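Local coordinates for Alpha/beta hydrolase fold protein (PDB 4G9E) that hydrolyses the lactone ring of N-acyl homoserine lactones, and is caught here with the ring-opened product N-butanoyl-L-homoserine bound, at residues Gly137-Pro142 and Phe221-Phe226. Numbering follows the deposited sequence. Where two conformers were deposited one is given.
Sequences GFKSGP and FVELDF. With C4L (N-butanoyl-L-homoserine), chain C.
Phe221 meets Phe138 and Lys139 through its carbonyl oxygen: Lys139 N donates to Phe221 O over 2.8 Å, the donor standing about 43° out of the carbonyl plane. The same oxygen also takes a CA-H...O contact from Phe138 CA. The Phe221 side chain turns from this backbone pairing to the ligand, whose hydroxyl O3 sits over one ring face, 3.7 Å from Phe221 CE1, offset toward the rim; the ring also packs on ligand C1. Phe138 reaches the other end of the same molecule, its CZ 4.0 Å from ligand C8, giving the butanoyl tip an apolar wall. Val222 and Phe138 form a single antiparallel bridge, a non-hydrogen-bonded pair framed by two backbone bonds; their CB atoms set off away from the opposite segment, though Phe138 CB still touches Phe221 O. In this alpha/beta hydrolase the bridge ties the loop after helix 134-137 to the one following strand 211-216. That second loop carries Glu219, probably the acid of a Ser102-His248-Glu219 triad; its OE2 accepts from the backbone N of Phe221 and Val222, and His248 meets the Phe221 ring edge-to-face. Glu223, at the N-cap position of helix 224-227, supplies the second framing bond: its N donates to Gly137 O at 2.9 Å, nearly straight at 172°. A turn about CB-CG (chi2 -78°) swings CD aside, and the chain crosses that of Lys139 obliquely. Lys139 NZ meets Glu223 OE1 at 2.8 Å from above the carboxylate plane, making a salt bridge, while Lys139 CG packs against Glu223 CD; a long aliphatic stem with a charged tip serves both contacts. Leu224 N donates to a water that also takes a weak bond from Lys139 NZ. Phe226 lays a ring face against Gly137 CA, a CH-pi contact; having no side chain, glycine can bring its CA this near.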
loop_
_atom_site.group_PDB
_atom_site.type_symbol
_atom_site.label_atom_id
_atom_site.label_comp_id
_atom_site.label_asym_id
_atom_site.label_seq_id
_atom_site.Cartn_x
_atom_site.Cartn_y
_atom_site.Cartn_z
ATOM N N GLY A 137 -2.130 10.857 -13.650
ATOM C CA GLY A 137 -1.316 9.855 -12.989
ATOM C C GLY A 137 -1.767 8.429 -13.225
ATOM O O GLY A 137 -0.975 7.494 -13.101
ATOM N N PHE A 138 -3.047 8.270 -13.548
ATOM C CA PHE A 138 -3.647 6.965 -13.765
ATOM C C PHE A 138 -4.055 6.793 -15.217
ATOM O O PHE A 138 -4.416 7.755 -15.890
ATOM C CB PHE A 138 -4.882 6.773 -12.880
ATOM C CG PHE A 138 -4.575 6.699 -11.408
ATOM C CD1 PHE A 138 -4.183 5.504 -10.828
ATOM C CD2 PHE A 138 -4.686 7.825 -10.602
ATOM C CE1 PHE A 138 -3.905 5.433 -9.470
ATOM C CE2 PHE A 138 -4.398 7.756 -9.240
ATOM C CZ PHE A 138 -4.015 6.559 -8.679
ATOM N N LYS A 139 -4.010 5.549 -15.677
ATOM C CA LYS A 139 -4.488 5.191 -16.998
ATOM C C LYS A 139 -5.991 4.967 -16.936
ATOM O O LYS A 139 -6.476 4.172 -16.139
ATOM C CB LYS A 139 -3.795 3.910 -17.469
ATOM C CG LYS A 139 -2.301 4.051 -17.717
ATOM C CD LYS A 139 -1.689 2.719 -18.112
ATOM C CE LYS A 139 -0.191 2.828 -18.374
ATOM N NZ LYS A 139 0.139 3.687 -19.549
ATOM N N SER A 140 -6.725 5.684 -17.779
ATOM C CA SER A 140 -8.156 5.479 -17.908
ATOM C C SER A 140 -8.437 4.074 -18.428
ATOM O O SER A 140 -7.767 3.607 -19.344
ATOM C CB SER A 140 -8.730 6.505 -18.879
ATOM O OG SER A 140 -10.087 6.233 -19.176
ATOM N N GLY A 141 -9.425 3.401 -17.846
ATOM C CA GLY A 141 -9.804 2.078 -18.302
ATOM C C GLY A 141 -10.910 1.491 -17.453
ATOM O O GLY A 141 -11.278 2.062 -16.426
ATOM N N PRO A 142 -11.436 0.330 -17.867
ATOM C CA PRO A 142 -12.596 -0.292 -17.220
ATOM C C PRO A 142 -12.314 -0.802 -15.811
ATOM O O PRO A 142 -13.209 -0.791 -14.970
ATOM C CB PRO A 142 -12.936 -1.457 -18.158
ATOM C CG PRO A 142 -11.673 -1.754 -18.868
ATOM C CD PRO A 142 -10.989 -0.432 -19.044
ATOM N N PHE A 221 -2.518 0.395 -14.447
ATOM C CA PHE A 221 -3.237 1.472 -13.766
ATOM C C PHE A 221 -2.447 2.768 -13.692
ATOM O O PHE A 221 -3.023 3.850 -13.720
ATOM C CB PHE A 221 -3.610 1.061 -12.338
ATOM C CG PHE A 221 -4.581 -0.073 -12.262
ATOM C CD1 PHE A 221 -5.912 0.114 -12.589
ATOM C CD2 PHE A 221 -4.174 -1.318 -11.840
ATOM C CE1 PHE A 221 -6.813 -0.936 -12.515
ATOM C CE2 PHE A 221 -5.069 -2.368 -11.767
ATOM C CZ PHE A 221 -6.387 -2.180 -12.104
ATOM N N VAL A 222 -1.131 2.656 -13.567
ATOM C CA VAL A 222 -0.294 3.817 -13.288
ATOM C C VAL A 222 0.496 4.267 -14.505
ATOM O O VAL A 222 1.092 3.451 -15.201
ATOM C CB VAL A 222 0.684 3.521 -12.142
ATOM C CG1 VAL A 222 1.541 4.737 -11.842
ATOM C CG2 VAL A 222 -0.085 3.092 -10.902
ATOM N N GLU A 223 0.491 5.571 -14.761
ATOM C CA GLU A 223 1.300 6.144 -15.832
ATOM C C GLU A 223 2.750 6.281 -15.386
ATOM O O GLU A 223 3.084 7.191 -14.628
ATOM C CB GLU A 223 0.756 7.510 -16.238
ATOM C CG GLU A 223 -0.614 7.450 -16.858
ATOM C CD GLU A 223 -0.606 6.994 -18.307
ATOM O OE1 GLU A 223 0.386 6.384 -18.774
ATOM O OE2 GLU A 223 -1.616 7.255 -18.983
ATOM N N LEU A 224 3.612 5.385 -15.852
ATOM C CA LEU A 224 5.002 5.399 -15.415
ATOM C C LEU A 224 5.736 6.662 -15.856
ATOM O O LEU A 224 6.656 7.115 -15.172
ATOM C CB LEU A 224 5.736 4.146 -15.897
ATOM C CG LEU A 224 5.152 2.839 -15.365
ATOM C CD1 LEU A 224 5.974 1.664 -15.856
ATOM C CD2 LEU A 224 5.091 2.857 -13.845
ATOM N N ASP A 225 5.345 7.226 -16.996
ATOM C CA ASP A 225 5.918 8.485 -17.469
ATOM C C ASP A 225 5.645 9.602 -16.471
ATOM O O ASP A 225 6.505 10.438 -16.198
ATOM C CB ASP A 225 5.326 8.886 -18.824
ATOM C CG ASP A 225 5.802 8.008 -19.957
ATOM O OD1 ASP A 225 6.737 7.214 -19.739
ATOM O OD2 ASP A 225 5.250 8.129 -21.072
ATOM N N PHE A 226 4.425 9.624 -15.945
ATOM C CA PHE A 226 4.042 10.631 -14.969
ATOM C C PHE A 226 4.850 10.440 -13.691
ATOM O O PHE A 226 5.414 11.387 -13.144
ATOM C CB PHE A 226 2.549 10.535 -14.666
ATOM C CG PHE A 226 2.072 11.550 -13.673
ATOM C CD1 PHE A 226 2.091 11.275 -12.320
ATOM C CD2 PHE A 226 1.602 12.780 -14.096
ATOM C CE1 PHE A 226 1.654 12.205 -11.406
ATOM C CE2 PHE A 226 1.159 13.714 -13.182
ATOM C CZ PHE A 226 1.192 13.426 -11.836
HETATM O O1 C4L C . -4.846 -1.298 -6.468
HETATM C C4 C4L C . -5.269 -0.248 -5.927
HETATM O O2 C4L C . -5.174 -0.018 -4.701
HETATM C C3 C4L C . -5.955 0.794 -6.780
HETATM C C2 C4L C . -5.492 0.716 -8.240
HETATM C C1 C4L C . -6.472 1.385 -9.192
HETATM O O3 C4L C . -7.663 0.591 -9.310
HETATM N N1 C4L C . -5.706 2.158 -6.301
HETATM C C5 C4L C . -6.634 2.872 -5.656
HETATM O O4 C4L C . -7.764 2.461 -5.427
HETATM C C6 C4L C . -6.237 4.264 -5.219
HETATM C C7 C4L C . -7.328 5.250 -5.623
HETATM C C8 C4L C . -7.483 5.363 -7.135
HETATM O O HOH W 1 2.982 3.544 -18.078
#